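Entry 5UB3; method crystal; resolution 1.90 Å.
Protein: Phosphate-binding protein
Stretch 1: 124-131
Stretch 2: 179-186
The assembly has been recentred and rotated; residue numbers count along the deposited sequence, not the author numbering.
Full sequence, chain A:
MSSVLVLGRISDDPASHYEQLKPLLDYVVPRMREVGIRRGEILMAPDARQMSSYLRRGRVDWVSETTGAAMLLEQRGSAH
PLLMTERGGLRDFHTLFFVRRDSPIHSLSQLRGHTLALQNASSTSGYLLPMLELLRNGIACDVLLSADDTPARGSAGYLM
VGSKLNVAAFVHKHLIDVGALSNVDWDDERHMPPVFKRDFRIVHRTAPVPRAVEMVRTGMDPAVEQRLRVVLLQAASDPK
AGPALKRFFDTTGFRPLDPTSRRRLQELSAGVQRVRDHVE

Stretch 1, residues 124-131: TSGYLLPM
Stretch 2 179-186: GALSNVDW

A helix, 124-131, lies across the end of a strand, 179-182, with N-to-C directions 112° apart and axes approaching to 6.3 Å. Register is set by two pairs: the CA atoms of Ser 125 and Ser 182 stand 5.1 Å apart, those of Gly 126 and Leu 181 5.2 Å. No hydrogen bond crosses the contact, so its 193 Å² of buried surface rests on packing.

The helix opens with a wide pi-type turn, Leu 129 N bonding to Thr 124 O at 2.8 Å, and kinks at Pro 130, whose nitrogen has no hydrogen to give; Met 131 N then returns to Tyr 127 O at 2.9 Å. Gly 126 (phi/psi -112/7) presents bare backbone, its CA 4.2 Å from Ala 180 O, and Ser 125 O sits 4.1 Å from Leu 181 C. The strand runs extended, from -122/129 at Ala 180 through -145/167 at Leu 181 to -74/159 at Ser 182, then takes helical angles, -61/-28 at Asn 183 and -54/-40 at Asp 185, in a weakly bonded turn.

Apolar side-chain packing is a single pair. Pro 130, C-gamma endo, and Ala 180 both point toward the partner stretch and meet CG to CB at 3.8 Å. Leu 181 (m, t) points away, alternating with Ala 180, while Ser 182 points sideways.

Ser 125 (p) points toward the strand, its OG 3.5 Å from Ser 182 CB and 3.9 Å from Asp 185 OD2; the first is a contact with carbon, and the second is not a hydrogen bond.

The side-chain hydrogen bonds within either stretch all lie in the second, between Ser 182 and Asp 185. Ser 182 (p) is the N-cap: its OG accepts a capping bond from Asp 185 N at 2.7 Å and 171°, while Asp 185 (m, chi2 -24°) returns OD2 to Ser 182 N at 3.0 Å and 158°; Asp 185 OD1 is bonded elsewhere in the structure. Trp 186 N to Ser 182 O, 3.1 Å, adds a backbone bond to the turn.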

# COMPACT_ATOMS: atom_id res chain seq x y z
N THR A 124 3.22 1.39 1.36
CA THR A 124 3.40 0.69 2.65
C THR A 124 4.72 -0.05 2.67
O THR A 124 5.57 0.22 3.49
CB THR A 124 2.25 -0.32 2.91
OG1 THR A 124 1.04 0.40 2.94
CG2 THR A 124 2.39 -0.98 4.22
N SER A 125 4.87 -1.00 1.77
CA SER A 125 5.98 -1.90 1.81
C SER A 125 7.21 -1.26 1.19
O SER A 125 8.32 -1.79 1.34
CB SER A 125 5.64 -3.20 1.07
OG SER A 125 5.40 -2.97 -0.33
N GLY A 126 7.02 -0.18 0.43
CA GLY A 126 8.13 0.46 -0.29
C GLY A 126 8.50 1.83 0.22
O GLY A 126 9.36 2.50 -0.37
N TYR A 127 7.90 2.25 1.33
CA TYR A 127 8.32 3.49 1.99
C TYR A 127 8.08 3.42 3.48
O TYR A 127 8.99 3.54 4.29
CB TYR A 127 7.60 4.74 1.38
CG TYR A 127 7.97 6.00 2.02
CD1 TYR A 127 9.19 6.60 1.74
CD2 TYR A 127 7.13 6.61 2.93
CE1 TYR A 127 9.53 7.81 2.33
CE2 TYR A 127 7.46 7.79 3.53
CZ TYR A 127 8.66 8.38 3.24
OH TYR A 127 8.98 9.54 3.86
N LEU A 128 6.84 3.23 3.85
CA LEU A 128 6.48 3.38 5.27
C LEU A 128 7.15 2.33 6.06
O LEU A 128 7.82 2.64 7.02
CB LEU A 128 4.96 3.36 5.46
CG LEU A 128 4.26 4.57 4.85
CD1 LEU A 128 2.75 4.35 4.66
CD2 LEU A 128 4.54 5.90 5.54
N LEU A 129 6.97 1.07 5.71
CA LEU A 129 7.59 -0.02 6.47
C LEU A 129 9.09 0.03 6.49
O LEU A 129 9.67 -0.07 7.56
CB LEU A 129 7.13 -1.41 6.04
CG LEU A 129 5.62 -1.64 6.20
CD1 LEU A 129 5.33 -3.11 5.86
CD2 LEU A 129 5.14 -1.31 7.60
N PRO A 130 9.73 0.19 5.31
CA PRO A 130 11.19 0.26 5.44
C PRO A 130 11.69 1.48 6.25
O PRO A 130 12.67 1.34 6.98
CB PRO A 130 11.68 0.36 4.00
CG PRO A 130 10.49 0.71 3.16
CD PRO A 130 9.30 0.09 3.91
N MET A 131 11.07 2.64 6.11
CA MET A 131 11.52 3.79 6.86
C MET A 131 11.31 3.55 8.36
O MET A 131 12.13 3.90 9.18
CB MET A 131 10.79 5.10 6.50
CG MET A 131 11.19 5.69 5.18
SD MET A 131 12.94 6.12 5.13
CE MET A 131 12.81 7.90 5.19
N GLY A 179 17.36 -2.10 -2.04
CA GLY A 179 16.01 -1.90 -2.45
C GLY A 179 15.05 -2.40 -1.40
O GLY A 179 15.42 -3.27 -0.64
N ALA A 180 13.85 -1.80 -1.34
CA ALA A 180 12.80 -2.29 -0.44
C ALA A 180 11.59 -2.62 -1.28
O ALA A 180 11.19 -1.84 -2.09
CB ALA A 180 12.47 -1.29 0.62
N LEU A 181 11.06 -3.83 -1.10
CA LEU A 181 9.79 -4.25 -1.73
C LEU A 181 9.05 -5.18 -0.77
O LEU A 181 9.68 -5.69 0.17
CB LEU A 181 10.09 -5.03 -2.97
CG LEU A 181 10.63 -4.33 -4.20
CD1 LEU A 181 10.90 -5.37 -5.26
CD2 LEU A 181 9.64 -3.34 -4.75
N SER A 182 7.75 -5.47 -1.04
CA SER A 182 7.03 -6.46 -0.22
C SER A 182 7.54 -7.85 -0.59
O SER A 182 8.04 -8.10 -1.68
CB SER A 182 5.50 -6.45 -0.45
OG SER A 182 5.23 -7.12 -1.66
N ASN A 183 7.33 -8.78 0.32
CA ASN A 183 7.63 -10.17 0.06
C ASN A 183 6.82 -10.70 -1.08
O ASN A 183 7.26 -11.54 -1.78
CB ASN A 183 7.38 -10.99 1.30
CG ASN A 183 5.93 -10.97 1.72
OD1 ASN A 183 5.27 -9.93 1.86
ND2 ASN A 183 5.41 -12.16 1.88
N VAL A 184 5.65 -10.14 -1.31
CA VAL A 184 4.81 -10.56 -2.44
C VAL A 184 5.35 -10.04 -3.76
O VAL A 184 5.43 -10.77 -4.79
CB VAL A 184 3.38 -10.06 -2.28
CG1 VAL A 184 2.51 -10.57 -3.43
CG2 VAL A 184 2.83 -10.52 -0.95
N ASP A 185 5.76 -8.78 -3.74
CA ASP A 185 6.42 -8.18 -4.87
C ASP A 185 7.63 -8.96 -5.33
O ASP A 185 7.84 -9.11 -6.52
CB ASP A 185 6.95 -6.81 -4.51
CG ASP A 185 5.89 -5.80 -4.26
OD1 ASP A 185 4.75 -5.90 -4.76
OD2 ASP A 185 6.25 -4.82 -3.60
N TRP A 186 8.40 -9.49 -4.38
CA TRP A 186 9.56 -10.29 -4.65
C TRP A 186 9.29 -11.44 -5.64
O TRP A 186 10.15 -11.78 -6.43
CB TRP A 186 10.06 -10.87 -3.35
CG TRP A 186 11.36 -11.61 -3.41
CD1 TRP A 186 11.54 -12.95 -3.19
CD2 TRP A 186 12.69 -11.06 -3.65
NE1 TRP A 186 12.87 -13.25 -3.29
CE2 TRP A 186 13.60 -12.12 -3.56
CE3 TRP A 186 13.17 -9.77 -3.93
CZ2 TRP A 186 14.99 -11.94 -3.73
CZ3 TRP A 186 14.56 -9.57 -4.09
CH2 TRP A 186 15.44 -10.67 -3.99